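Myosin-2 (Saccharomyces cerevisiae, PDB 6IXO) carries organelles and other cargo along polarized actin cables, this chain being its globular cargo-binding tail domain. Local coordinates at residues A[11-16]-A[62-67]; A[51-56]-A[398-403]; A[58-63]-A[407-412]. All coordinates share one frame; numbering follows the deposited sequence.

How the interactions relate
All three contacts use helix 53-67, met by the N-terminal helix 6-18 (interaction 1), the loop leading into helix 403-415 (interaction 2) and helix 403-415 itself (interaction 3). Interactions 1 and 3 share Leu-62 and Ser-63, lie about 8 Å apart between centres and touch directly: Glu-12 OE2 forms a 3.0 Å salt bridge to Arg-407 NE, and Glu-64 CG packs 3.5 Å from Val-412 CG2. Interaction 2 lies about 11 Å from interaction 3 and about 18 Å from interaction 1, centre to centre. Helix 53-67 thus brings helix 6-18 and the C-terminal helix 403-415 together at one end of the elongated chain; interactions 2 and 3 each span more than 340 residues.

Interaction 1 (A[11-16]-A[62-67]); sequences EELYRL and LSEMWR
Two side chains of helix 53-67 meet Leu-13 because of how their torsions run: Glu-64 leaves with CG beside its backbone N and then bends at chi2 (-58°), while Arg-67, one helical turn on, sets CG anti to its own N (chi1 171°) and stays extended as far as NE. The bent acid and the straight base converge on a salt bridge, Arg-67 NH1 to Glu-64 OE1, of 2.9 Å. The N-H points at the oxygen at 149°, the syn lone pair of OE1 receives it, and the carboxylate lies at the edge of the guanidinium, close to its plane. Such an i to i+3 pair probably restrains the rotation of both groups.

Leu-13 CD1 comes up to this pair from helix 6-18. It lies 3.7 Å from Glu-64 OE1 and 4.0 Å from Arg-67 NH1, so a single methyl touches both ends of the bridge, and the leucine crosses each of the two side chains at about a right angle. The approach to the guanidinium is oblique, and the contact is van der Waals in kind. NH1 also hydrogen-bonds Gln-415 OE1 of helix 403-415, its strongest polar partner, so two acceptors share this nitrogen.

Between the two segments the contact is small: the nearest CA atoms, of Leu-13 and Glu-64, are 8.3 Å apart, and 81 Å² is buried. Leu-17 continues the packing of helix 6-18 onto Glu-64 and Met-65. Helix 403-415 lies against both segments, with Leu-13 on Gln-415 and Leu-16 on Arg-407. Helices 71-90 and 134-180 meet other parts of segment 62-67, where Trp-66 makes an edge-to-face ring contact with Tyr-140, so the end of helix 53-67 is packed among four neighbouring helices.

Interaction 2 (A[51-56]-A[398-403]); sequences VVYPAR and AWLSLP
Tyr-53 reaches from the first turn of helix 53-67 to Trp-399 and Leu-400, and its side chain can be followed outward. At CB it starts toward the loop, with CG placed between the backbone N and the carbonyl carbon (chi1 71°). One face of the ring is lined within its own segment by Pro-54 CD, 3.2 Å above the plane and offset toward the rim. Farther out, CE1 meets Leu-400 CD1 at 4.1 Å in an oblique apolar contact. CZ lies 3.8 Å from Trp-399 CZ2, and the tip OH is closer still to that carbon, at 3.2 Å, with CH2 of the same indole 3.6 Å away.

The hydroxyl thus sits at the rim of the indole, near its plane, and the two aromatic side chains cross at about a right angle. Leu-400 touches both rings: its CD2 lies 3.3 Å above one face of the Trp-399 indole, offset toward the rim, while CD1 meets the tyrosine. The polar need of Tyr-53 OH is met outside the two segments, by the backbone N-H of Glu-36.

A leucine in place of Tyr-53 would probably leave the Glu-36 N-H without its acceptor and open a gap beside the indole edge.

Leu-31 of helix 20-32 packs on both Tyr-53 and Leu-400. The arrangement joins the first turn of helix 53-67 to the irregular loop that leads into helix 403-415. Val-52 and Leu-402 stand at the N-cap positions of these two helices, and each first turn holds a proline, a residue favoured there in alpha-helices.

Interaction 3 (A[58-63]-A[407-412]); sequences LIIVLS and RIVDLV
Ile-60 meets Val-409 and Val-412 with no flat group among them; the guanidinium of Arg-407 is directed elsewhere, toward Glu-12 of helix 6-18, with Leu-411 CD2 of its own helix 3.6 Å above the centre of one face. The contact itself is made by branched aliphatic side chains. Ile-60 points at helix 403-415 and uses both branches. Its CG2 touches Val-412 CG2 at 3.9 Å, the two side chains crossing at a slant, while CG1, anti to the carbonyl carbon (chi1 -70°), carries CD1 to Val-409 CG2 at 4.4 Å. One isoleucine therefore bears on two valines a helical turn apart.

Looser packing widens the interface on the Val-61 side, where Val-61 CG2 stands 4.6 Å from Ile-408 CD1. The helices come near at Ile-60 and Val-409, whose CA atoms are 7.1 Å apart, and 198 Å² is buried.

Ala-394, in the loop before helix 403-415, packs on both Ile-60 and Val-409. This is apolar helix-to-helix packing, by which the C-terminal helix of the cargo-binding domain lies against a helix near its N-terminus.

Interaction 1 (A[11-16]-A[62-67])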
ATOM      1  N   GLU A  11     -19.295  19.207  34.180  1.00 55.26           N
ATOM      2  CA  GLU A  11     -18.947  20.597  33.937  1.00 59.59           C
ATOM      3  C   GLU A  11     -17.513  20.720  33.423  1.00 54.46           C
ATOM      4  O   GLU A  11     -17.268  21.421  32.455  1.00 64.10           O
ATOM      5  CB  GLU A  11     -19.086  21.445  35.185  1.00 70.33           C
ATOM      6  CG  GLU A  11     -18.735  22.906  34.943  1.00 87.97           C
ATOM      7  CD  GLU A  11     -19.201  23.806  36.073  1.00105.27           C
ATOM      8  OE1 GLU A  11     -19.587  23.270  37.138  1.00109.64           O
ATOM      9  OE2 GLU A  11     -19.189  25.045  35.896  1.00113.27           O
ATOM     10  N   GLU A  12     -16.577  20.068  34.102  1.00 59.47           N
ATOM     11  CA  GLU A  12     -15.168  20.157  33.701  1.00 55.99           C
ATOM     12  C   GLU A  12     -14.994  19.611  32.292  1.00 53.76           C
ATOM     13  O   GLU A  12     -14.263  20.200  31.489  1.00 52.59           O
ATOM     14  CB  GLU A  12     -14.243  19.423  34.681  1.00 58.20           C
ATOM     15  CG  GLU A  12     -12.752  19.543  34.289  1.00 54.56           C
ATOM     16  CD  GLU A  12     -11.754  19.012  35.318  1.00 58.57           C
ATOM     17  OE1 GLU A  12     -12.133  18.320  36.299  1.00 55.56           O
ATOM     18  OE2 GLU A  12     -10.558  19.308  35.131  1.00 54.40           O
ATOM     19  N   LEU A  13     -15.665  18.501  31.971  1.00 52.21           N
ATOM     20  CA  LEU A  13     -15.553  17.924  30.626  1.00 53.17           C
ATOM     21  C   LEU A  13     -16.013  18.932  29.597  1.00 52.62           C
ATOM     22  O   LEU A  13     -15.372  19.145  28.569  1.00 50.59           O
ATOM     23  CB  LEU A  13     -16.386  16.657  30.479  1.00 54.68           C
ATOM     24  CG  LEU A  13     -15.683  15.328  30.656  1.00 55.98           C
ATOM     25  CD1 LEU A  13     -16.735  14.232  30.704  1.00 55.04           C
ATOM     26  CD2 LEU A  13     -14.643  15.096  29.501  1.00 44.23           C
ATOM     27  N   TYR A  14     -17.142  19.566  29.910  1.00 53.20           N
ATOM     28  CA  TYR A  14     -17.766  20.497  28.999  1.00 54.95           C
ATOM     29  C   TYR A  14     -16.860  21.669  28.673  1.00 54.74           C
ATOM     30  O   TYR A  14     -16.722  22.049  27.513  1.00 52.05           O
ATOM     31  CB  TYR A  14     -19.084  21.025  29.593  1.00 62.94           C
ATOM     32  CG  TYR A  14     -19.856  21.847  28.602  1.00 68.78           C
ATOM     33  CD1 TYR A  14     -19.661  23.223  28.507  1.00 74.00           C
ATOM     34  CD2 TYR A  14     -20.764  21.243  27.732  1.00 68.15           C
ATOM     35  CE1 TYR A  14     -20.357  23.979  27.584  1.00 74.65           C
ATOM     36  CE2 TYR A  14     -21.477  21.995  26.812  1.00 68.29           C
ATOM     37  CZ  TYR A  14     -21.260  23.359  26.737  1.00 72.28           C
ATOM     38  OH  TYR A  14     -21.956  24.111  25.821  1.00 74.59           O
ATOM     39  N   ARG A  15     -16.262  22.262  29.696  1.00 51.11           N
ATOM     40  CA  ARG A  15     -15.323  23.354  29.470  1.00 53.42           C
ATOM     41  C   ARG A  15     -14.095  22.895  28.698  1.00 53.37           C
ATOM     42  O   ARG A  15     -13.531  23.665  27.913  1.00 58.51           O
ATOM     43  CB  ARG A  15     -14.881  23.970  30.790  1.00 56.50           C
ATOM     44  CG  ARG A  15     -16.021  24.507  31.637  1.00 75.16           C
ATOM     45  CD  ARG A  15     -16.927  25.436  30.826  1.00 91.68           C
ATOM     46  NE  ARG A  15     -17.862  26.188  31.673  1.00105.98           N
ATOM     47  CZ  ARG A  15     -18.670  27.154  31.234  1.00105.60           C
ATOM     48  NH1 ARG A  15     -18.666  27.493  29.947  1.00105.75           N
ATOM     49  NH2 ARG A  15     -19.479  27.782  32.082  1.00104.57           N
ATOM     50  N   LEU A  16     -13.650  21.664  28.918  1.00 49.60           N
ATOM     51  CA  LEU A  16     -12.479  21.189  28.124  1.00 51.32           C
ATOM     52  C   LEU A  16     -12.854  21.062  26.658  1.00 50.87           C
ATOM     53  O   LEU A  16     -12.073  21.383  25.766  1.00 50.90           O
ATOM     54  CB  LEU A  16     -11.946  19.860  28.656  1.00 44.78           C
ATOM     55  CG  LEU A  16     -11.230  20.003  30.008  1.00 54.09           C
ATOM     56  CD1 LEU A  16     -11.142  18.680  30.752  1.00 50.66           C
ATOM     57  CD2 LEU A  16      -9.826  20.621  29.833  1.00 53.75           C
ATOM     58  N   LEU A  62     -14.462  12.890  20.262  1.00 37.91           N
ATOM     59  CA  LEU A  62     -15.571  13.105  19.332  1.00 38.32           C
ATOM     60  C   LEU A  62     -16.904  12.761  19.939  1.00 41.18           C
ATOM     61  O   LEU A  62     -17.878  13.535  19.900  1.00 41.35           O
ATOM     62  CB  LEU A  62     -15.369  12.254  18.064  1.00 36.82           C
ATOM     63  CG  LEU A  62     -16.505  12.346  17.031  1.00 42.63           C
ATOM     64  CD1 LEU A  62     -16.741  13.779  16.631  1.00 41.78           C
ATOM     65  CD2 LEU A  62     -16.201  11.510  15.758  1.00 41.24           C
ATOM     66  N   SER A  63     -16.958  11.571  20.502  1.00 40.20           N
ATOM     67  CA  SER A  63     -18.202  11.124  21.072  1.00 46.61           C
ATOM     68  C   SER A  63     -18.606  11.973  22.272  1.00 49.76           C
ATOM     69  O   SER A  63     -19.809  12.178  22.498  1.00 46.31           O
ATOM     70  CB  SER A  63     -18.116   9.646  21.441  1.00 56.73           C
ATOM     71  OG  SER A  63     -17.071   9.397  22.340  1.00 63.00           O
ATOM     72  N   GLU A  64     -17.640  12.489  23.037  1.00 45.76           N
ATOM     73  CA  GLU A  64     -18.017  13.326  24.182  1.00 46.57           C
ATOM     74  C   GLU A  64     -18.607  14.628  23.665  1.00 46.46           C
ATOM     75  O   GLU A  64     -19.589  15.140  24.219  1.00 51.39           O
ATOM     76  CB  GLU A  64     -16.836  13.619  25.111  1.00 49.38           C
ATOM     77  CG  GLU A  64     -16.459  12.471  25.978  1.00 51.33           C
ATOM     78  CD  GLU A  64     -17.612  12.015  26.844  1.00 54.84           C
ATOM     79  OE1 GLU A  64     -18.200  12.859  27.547  1.00 59.05           O
ATOM     80  OE2 GLU A  64     -17.935  10.814  26.812  1.00 53.58           O
ATOM     81  N   MET A  65     -18.015  15.159  22.589  1.00 44.06           N
ATOM     82  CA  MET A  65     -18.573  16.359  21.974  1.00 48.90           C
ATOM     83  C   MET A  65     -20.024  16.129  21.536  1.00 55.06           C
ATOM     84  O   MET A  65     -20.908  16.960  21.802  1.00 52.74           O
ATOM     85  CB  MET A  65     -17.727  16.791  20.789  1.00 49.14           C
ATOM     86  CG  MET A  65     -16.446  17.479  21.187  1.00 47.41           C
ATOM     87  SD  MET A  65     -15.502  17.833  19.692  1.00 46.07           S
ATOM     88  CE  MET A  65     -14.122  18.738  20.383  1.00 42.86           C
ATOM     89  N   TRP A  66     -20.280  14.995  20.884  1.00 50.21           N
ATOM     90  CA  TRP A  66     -21.659  14.686  20.498  1.00 49.79           C
ATOM     91  C   TRP A  66     -22.571  14.541  21.703  1.00 53.17           C
ATOM     92  O   TRP A  66     -23.664  15.096  21.713  1.00 53.95           O
ATOM     93  CB  TRP A  66     -21.725  13.421  19.664  1.00 48.30           C
ATOM     94  CG  TRP A  66     -21.155  13.623  18.328  1.00 48.09           C
ATOM     95  CD1 TRP A  66     -20.921  14.816  17.703  1.00 49.08           C
ATOM     96  CD2 TRP A  66     -20.719  12.605  17.436  1.00 44.62           C
ATOM     97  NE1 TRP A  66     -20.374  14.595  16.471  1.00 45.72           N
ATOM     98  CE2 TRP A  66     -20.240  13.245  16.279  1.00 42.63           C
ATOM     99  CE3 TRP A  66     -20.704  11.212  17.499  1.00 40.89           C
ATOM    100  CZ2 TRP A  66     -19.754  12.548  15.194  1.00 43.55           C
ATOM    101  CZ3 TRP A  66     -20.189  10.509  16.422  1.00 40.06           C
ATOM    102  CH2 TRP A  66     -19.728  11.181  15.277  1.00 45.66           C
ATOM    103  N   ARG A  67     -22.123  13.787  22.703  1.00 52.95           N
ATOM    104  CA  ARG A  67     -22.900  13.589  23.928  1.00 52.43           C
ATOM    105  C   ARG A  67     -23.340  14.909  24.563  1.00 51.81           C
ATOM    106  O   ARG A  67     -24.438  15.017  25.137  1.00 52.46           O
ATOM    107  CB  ARG A  67     -22.070  12.774  24.916  1.00 54.18           C
ATOM    108  CG  ARG A  67     -22.659  12.671  26.299  1.00 60.59           C
ATOM    109  CD  ARG A  67     -21.582  12.299  27.277  1.00 65.00           C
ATOM    110  NE  ARG A  67     -22.122  12.306  28.625  1.00 75.61           N
ATOM    111  CZ  ARG A  67     -21.386  12.263  29.725  1.00 82.01           C
ATOM    112  NH1 ARG A  67     -20.059  12.212  29.633  1.00 80.45           N
ATOM    113  NH2 ARG A  67     -21.987  12.277  30.914  1.00 89.00           N
TER

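Interaction 2 (A[51-56]-A[398-403])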
ATOM      1  N   VAL A  51      -1.357   0.395  18.375  1.00 37.49           N
ATOM      2  CA  VAL A  51      -1.353   0.731  16.973  1.00 35.79           C
ATOM      3  C   VAL A  51      -2.342   1.859  16.688  1.00 35.35           C
ATOM      4  O   VAL A  51      -2.025   2.814  15.997  1.00 36.07           O
ATOM      5  CB  VAL A  51      -1.700  -0.490  16.096  1.00 39.27           C
ATOM      6  CG1 VAL A  51      -1.757  -0.083  14.630  1.00 37.15           C
ATOM      7  CG2 VAL A  51      -0.660  -1.602  16.314  1.00 35.64           C
ATOM      8  N   VAL A  52      -3.551   1.759  17.231  1.00 35.97           N
ATOM      9  CA  VAL A  52      -4.537   2.760  16.863  1.00 37.03           C
ATOM     10  C   VAL A  52      -4.787   3.753  18.008  1.00 38.65           C
ATOM     11  O   VAL A  52      -5.907   4.210  18.178  1.00 33.43           O
ATOM     12  CB  VAL A  52      -5.860   2.077  16.396  1.00 33.52           C
ATOM     13  CG1 VAL A  52      -5.594   1.295  15.028  1.00 33.08           C
ATOM     14  CG2 VAL A  52      -6.433   1.153  17.466  1.00 38.14           C
ATOM     15  N   TYR A  53      -3.745   4.110  18.769  1.00 33.07           N
ATOM     16  CA  TYR A  53      -3.975   4.998  19.924  1.00 34.82           C
ATOM     17  C   TYR A  53      -4.490   6.394  19.473  1.00 29.19           C
ATOM     18  O   TYR A  53      -5.348   6.980  20.169  1.00 33.24           O
ATOM     19  CB  TYR A  53      -2.708   5.112  20.818  1.00 42.43           C
ATOM     20  CG  TYR A  53      -1.571   5.891  20.201  1.00 45.46           C
ATOM     21  CD1 TYR A  53      -1.507   7.281  20.329  1.00 42.30           C
ATOM     22  CD2 TYR A  53      -0.553   5.242  19.467  1.00 44.35           C
ATOM     23  CE1 TYR A  53      -0.485   8.008  19.750  1.00 43.11           C
ATOM     24  CE2 TYR A  53       0.483   5.969  18.891  1.00 40.71           C
ATOM     25  CZ  TYR A  53       0.511   7.351  19.026  1.00 45.39           C
ATOM     26  OH  TYR A  53       1.530   8.104  18.440  1.00 50.37           O
ATOM     27  N   PRO A  54      -4.054   6.924  18.311  1.00 30.37           N
ATOM     28  CA  PRO A  54      -4.633   8.217  17.923  1.00 30.12           C
ATOM     29  C   PRO A  54      -6.104   8.114  17.596  1.00 33.65           C
ATOM     30  O   PRO A  54      -6.875   8.951  18.079  1.00 36.54           O
ATOM     31  CB  PRO A  54      -3.834   8.608  16.658  1.00 30.20           C
ATOM     32  CG  PRO A  54      -2.559   7.876  16.811  1.00 32.74           C
ATOM     33  CD  PRO A  54      -2.970   6.546  17.344  1.00 33.07           C
ATOM     34  N   ALA A  55      -6.494   7.109  16.820  1.00 31.33           N
ATOM     35  CA  ALA A  55      -7.918   6.954  16.531  1.00 30.22           C
ATOM     36  C   ALA A  55      -8.759   6.801  17.814  1.00 31.34           C
ATOM     37  O   ALA A  55      -9.816   7.411  17.905  1.00 31.35           O
ATOM     38  CB  ALA A  55      -8.166   5.761  15.639  1.00 32.52           C
ATOM     39  N   ARG A  56      -8.292   6.007  18.784  1.00 30.04           N
ATOM     40  CA  ARG A  56      -9.116   5.756  19.973  1.00 34.86           C
ATOM     41  C   ARG A  56      -9.262   7.045  20.744  1.00 37.29           C
ATOM     42  O   ARG A  56     -10.333   7.358  21.261  1.00 34.19           O
ATOM     43  CB  ARG A  56      -8.505   4.659  20.879  1.00 39.69           C
ATOM     44  CG  ARG A  56      -8.310   3.306  20.209  1.00 41.94           C
ATOM     45  CD  ARG A  56      -9.534   2.437  20.301  1.00 51.99           C
ATOM     46  NE  ARG A  56      -9.419   1.163  19.579  1.00 53.63           N
ATOM     47  CZ  ARG A  56      -8.942   0.029  20.098  1.00 53.45           C
ATOM     48  NH1 ARG A  56      -8.886  -1.077  19.350  1.00 48.82           N
ATOM     49  NH2 ARG A  56      -8.517  -0.006  21.353  1.00 55.10           N
ATOM     50  N   ALA A 398       1.972   7.176  27.360  1.00 77.20           N
ATOM     51  CA  ALA A 398       2.732   7.803  28.444  1.00 78.63           C
ATOM     52  C   ALA A 398       3.733   8.827  27.959  1.00 71.41           C
ATOM     53  O   ALA A 398       3.982   9.832  28.619  1.00 76.57           O
ATOM     54  CB  ALA A 398       3.459   6.741  29.252  1.00 87.31           C
ATOM     55  N   TRP A 399       4.325   8.577  26.807  1.00 63.91           N
ATOM     56  CA  TRP A 399       5.239   9.551  26.269  1.00 56.48           C
ATOM     57  C   TRP A 399       4.471  10.792  25.784  1.00 48.99           C
ATOM     58  O   TRP A 399       5.087  11.833  25.525  1.00 53.20           O
ATOM     59  CB  TRP A 399       6.089   8.927  25.161  1.00 61.28           C
ATOM     60  CG  TRP A 399       5.266   8.421  24.040  1.00 62.93           C
ATOM     61  CD1 TRP A 399       4.714   7.177  23.914  1.00 67.97           C
ATOM     62  CD2 TRP A 399       4.864   9.160  22.894  1.00 54.27           C
ATOM     63  NE1 TRP A 399       3.999   7.091  22.742  1.00 62.19           N
ATOM     64  CE2 TRP A 399       4.074   8.298  22.097  1.00 54.40           C
ATOM     65  CE3 TRP A 399       5.093  10.468  22.459  1.00 48.14           C
ATOM     66  CZ2 TRP A 399       3.509   8.705  20.895  1.00 45.26           C
ATOM     67  CZ3 TRP A 399       4.531  10.869  21.253  1.00 45.69           C
ATOM     68  CH2 TRP A 399       3.746   9.990  20.492  1.00 47.65           C
ATOM     69  N   LEU A 400       3.129  10.720  25.689  1.00 41.60           N
ATOM     70  CA  LEU A 400       2.414  11.873  25.158  1.00 39.26           C
ATOM     71  C   LEU A 400       2.379  13.012  26.160  1.00 43.45           C
ATOM     72  O   LEU A 400       2.318  12.796  27.366  1.00 42.77           O
ATOM     73  CB  LEU A 400       0.984  11.513  24.729  1.00 39.71           C
ATOM     74  CG  LEU A 400       0.862  10.720  23.426  1.00 49.93           C
ATOM     75  CD1 LEU A 400      -0.577  10.251  23.194  1.00 54.60           C
ATOM     76  CD2 LEU A 400       1.357  11.553  22.221  1.00 40.68           C
ATOM     77  N   SER A 401       2.421  14.235  25.648  1.00 42.41           N
ATOM     78  CA  SER A 401       2.170  15.385  26.492  1.00 42.31           C
ATOM     79  C   SER A 401       1.040  16.235  25.936  1.00 41.52           C
ATOM     80  O   SER A 401       1.284  17.211  25.234  1.00 42.93           O
ATOM     81  CB  SER A 401       3.436  16.226  26.661  1.00 49.63           C
ATOM     82  OG  SER A 401       3.135  17.323  27.527  1.00 59.58           O
ATOM     83  N   LEU A 402      -0.193  15.863  26.283  1.00 31.85           N
ATOM     84  CA  LEU A 402      -1.405  16.529  25.819  1.00 34.77           C
ATOM     85  C   LEU A 402      -2.329  16.829  27.003  1.00 33.15           C
ATOM     86  O   LEU A 402      -3.229  16.055  27.290  1.00 38.48           O
ATOM     87  CB  LEU A 402      -2.161  15.650  24.829  1.00 33.62           C
ATOM     88  CG  LEU A 402      -1.335  15.068  23.664  1.00 41.05           C
ATOM     89  CD1 LEU A 402      -2.132  14.003  22.983  1.00 42.89           C
ATOM     90  CD2 LEU A 402      -0.946  16.170  22.693  1.00 41.18           C
ATOM     91  N   PRO A 403      -2.096  17.949  27.679  1.00 36.92           N
ATOM     92  CA  PRO A 403      -2.764  18.219  28.966  1.00 32.36           C
ATOM     93  C   PRO A 403      -4.294  18.126  28.919  1.00 38.99           C
ATOM     94  O   PRO A 403      -4.901  17.429  29.744  1.00 34.95           O
ATOM     95  CB  PRO A 403      -2.327  19.644  29.294  1.00 38.22           C
ATOM     96  CG  PRO A 403      -0.966  19.806  28.564  1.00 39.46           C
ATOM     97  CD  PRO A 403      -1.081  18.960  27.315  1.00 38.35           C
TER

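Interaction 3 (A[58-63]-A[407-412])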
ATOM      1  N   LEU A  58      -9.197  10.160  19.509  1.00 34.71           N
ATOM      2  CA  LEU A  58     -10.116  10.972  18.719  1.00 34.38           C
ATOM      3  C   LEU A  58     -11.560  10.543  18.920  1.00 35.71           C
ATOM      4  O   LEU A  58     -12.452  11.376  19.032  1.00 37.01           O
ATOM      5  CB  LEU A  58      -9.764  10.871  17.224  1.00 30.19           C
ATOM      6  CG  LEU A  58      -8.423  11.480  16.811  1.00 34.14           C
ATOM      7  CD1 LEU A  58      -8.130  11.196  15.308  1.00 28.48           C
ATOM      8  CD2 LEU A  58      -8.405  12.965  17.073  1.00 35.13           C
ATOM      9  N   ILE A  59     -11.772   9.234  18.939  1.00 33.15           N
ATOM     10  CA  ILE A  59     -13.105   8.668  19.141  1.00 33.78           C
ATOM     11  C   ILE A  59     -13.687   9.082  20.495  1.00 38.48           C
ATOM     12  O   ILE A  59     -14.881   9.423  20.611  1.00 38.56           O
ATOM     13  CB  ILE A  59     -13.056   7.108  19.006  1.00 28.82           C
ATOM     14  CG1 ILE A  59     -12.879   6.734  17.519  1.00 32.58           C
ATOM     15  CG2 ILE A  59     -14.322   6.454  19.574  1.00 33.05           C
ATOM     16  CD1 ILE A  59     -12.382   5.272  17.296  1.00 37.54           C
ATOM     17  N   ILE A  60     -12.859   9.087  21.531  1.00 40.25           N
ATOM     18  CA  ILE A  60     -13.372   9.471  22.851  1.00 40.41           C
ATOM     19  C   ILE A  60     -13.791  10.940  22.845  1.00 41.41           C
ATOM     20  O   ILE A  60     -14.895  11.295  23.282  1.00 45.66           O
ATOM     21  CB  ILE A  60     -12.337   9.222  23.937  1.00 40.24           C
ATOM     22  CG1 ILE A  60     -12.173   7.713  24.110  1.00 45.33           C
ATOM     23  CG2 ILE A  60     -12.763   9.888  25.252  1.00 45.01           C
ATOM     24  CD1 ILE A  60     -10.874   7.290  24.735  1.00 50.26           C
ATOM     25  N   VAL A  61     -12.900  11.787  22.348  1.00 35.65           N
ATOM     26  CA  VAL A  61     -13.152  13.219  22.262  1.00 40.97           C
ATOM     27  C   VAL A  61     -14.394  13.492  21.443  1.00 40.98           C
ATOM     28  O   VAL A  61     -15.271  14.233  21.879  1.00 43.95           O
ATOM     29  CB  VAL A  61     -11.974  13.979  21.624  1.00 40.50           C
ATOM     30  CG1 VAL A  61     -12.393  15.410  21.281  1.00 40.10           C
ATOM     31  CG2 VAL A  61     -10.774  13.952  22.541  1.00 37.62           C
ATOM     32  N   LEU A  62     -14.462  12.890  20.262  1.00 37.91           N
ATOM     33  CA  LEU A  62     -15.571  13.105  19.332  1.00 38.32           C
ATOM     34  C   LEU A  62     -16.904  12.761  19.939  1.00 41.18           C
ATOM     35  O   LEU A  62     -17.878  13.535  19.900  1.00 41.35           O
ATOM     36  CB  LEU A  62     -15.369  12.254  18.064  1.00 36.82           C
ATOM     37  CG  LEU A  62     -16.505  12.346  17.031  1.00 42.63           C
ATOM     38  CD1 LEU A  62     -16.741  13.779  16.631  1.00 41.78           C
ATOM     39  CD2 LEU A  62     -16.201  11.510  15.758  1.00 41.24           C
ATOM     40  N   SER A  63     -16.958  11.571  20.502  1.00 40.20           N
ATOM     41  CA  SER A  63     -18.202  11.124  21.072  1.00 46.61           C
ATOM     42  C   SER A  63     -18.606  11.973  22.272  1.00 49.76           C
ATOM     43  O   SER A  63     -19.809  12.178  22.498  1.00 46.31           O
ATOM     44  CB  SER A  63     -18.116   9.646  21.441  1.00 56.73           C
ATOM     45  OG  SER A  63     -17.071   9.397  22.340  1.00 63.00           O
ATOM     46  N   ARG A 407      -6.754  15.088  30.191  1.00 30.16           N
ATOM     47  CA  ARG A 407      -7.731  15.292  31.293  1.00 30.85           C
ATOM     48  C   ARG A 407      -9.103  14.773  30.854  1.00 36.39           C
ATOM     49  O   ARG A 407      -9.823  14.135  31.628  1.00 38.33           O
ATOM     50  CB  ARG A 407      -7.803  16.754  31.676  1.00 31.11           C
ATOM     51  CG  ARG A 407      -8.821  17.009  32.793  1.00 31.39           C
ATOM     52  CD  ARG A 407      -8.461  16.230  34.061  1.00 34.55           C
ATOM     53  NE  ARG A 407      -9.286  16.640  35.208  1.00 36.94           N
ATOM     54  CZ  ARG A 407      -9.380  15.935  36.324  1.00 37.97           C
ATOM     55  NH1 ARG A 407      -8.688  14.809  36.451  1.00 40.76           N
ATOM     56  NH2 ARG A 407     -10.147  16.360  37.319  1.00 42.05           N
ATOM     57  N   ILE A 408      -9.445  15.025  29.587  1.00 40.48           N
ATOM     58  CA  ILE A 408     -10.710  14.530  29.044  1.00 40.75           C
ATOM     59  C   ILE A 408     -10.761  13.008  29.164  1.00 41.22           C
ATOM     60  O   ILE A 408     -11.719  12.429  29.685  1.00 40.67           O
ATOM     61  CB  ILE A 408     -10.898  14.940  27.569  1.00 39.34           C
ATOM     62  CG1 ILE A 408     -11.121  16.455  27.434  1.00 39.85           C
ATOM     63  CG2 ILE A 408     -12.056  14.188  26.940  1.00 39.78           C
ATOM     64  CD1 ILE A 408     -11.016  16.972  25.984  1.00 41.35           C
ATOM     65  N   VAL A 409      -9.715  12.349  28.686  1.00 36.62           N
ATOM     66  CA  VAL A 409      -9.696  10.906  28.759  1.00 37.88           C
ATOM     67  C   VAL A 409      -9.771  10.410  30.193  1.00 43.44           C
ATOM     68  O   VAL A 409     -10.508   9.462  30.474  1.00 45.98           O
ATOM     69  CB  VAL A 409      -8.441  10.337  28.039  1.00 43.61           C
ATOM     70  CG1 VAL A 409      -8.333   8.867  28.278  1.00 44.37           C
ATOM     71  CG2 VAL A 409      -8.555  10.616  26.562  1.00 41.16           C
ATOM     72  N   ASP A 410      -9.068  11.066  31.116  1.00 44.20           N
ATOM     73  CA  ASP A 410      -9.146  10.665  32.522  1.00 47.70           C
ATOM     74  C   ASP A 410     -10.546  10.865  33.102  1.00 50.83           C
ATOM     75  O   ASP A 410     -11.007  10.073  33.938  1.00 50.60           O
ATOM     76  CB  ASP A 410      -8.131  11.435  33.385  1.00 51.37           C
ATOM     77  CG  ASP A 410      -6.670  11.128  33.012  1.00 60.02           C
ATOM     78  OD1 ASP A 410      -6.413  10.174  32.239  1.00 65.34           O
ATOM     79  OD2 ASP A 410      -5.772  11.849  33.504  1.00 59.57           O
ATOM     80  N   LEU A 411     -11.212  11.942  32.695  1.00 45.62           N
ATOM     81  CA  LEU A 411     -12.529  12.245  33.256  1.00 47.13           C
ATOM     82  C   LEU A 411     -13.543  11.262  32.687  1.00 50.75           C
ATOM     83  O   LEU A 411     -14.367  10.733  33.408  1.00 52.22           O
ATOM     84  CB  LEU A 411     -12.941  13.684  32.958  1.00 42.13           C
ATOM     85  CG  LEU A 411     -12.242  14.769  33.772  1.00 41.44           C
ATOM     86  CD1 LEU A 411     -12.501  16.108  33.131  1.00 40.11           C
ATOM     87  CD2 LEU A 411     -12.695  14.741  35.230  1.00 43.75           C
ATOM     88  N   VAL A 412     -13.467  11.002  31.385  1.00 46.47           N
ATOM     89  CA  VAL A 412     -14.319   9.988  30.784  1.00 52.66           C
ATOM     90  C   VAL A 412     -14.134   8.659  31.502  1.00 58.29           C
ATOM     91  O   VAL A 412     -15.106   8.004  31.902  1.00 58.45           O
ATOM     92  CB  VAL A 412     -14.021   9.797  29.297  1.00 51.17           C
ATOM     93  CG1 VAL A 412     -14.665   8.522  28.807  1.00 53.46           C
ATOM     94  CG2 VAL A 412     -14.505  11.004  28.511  1.00 45.97           C
TER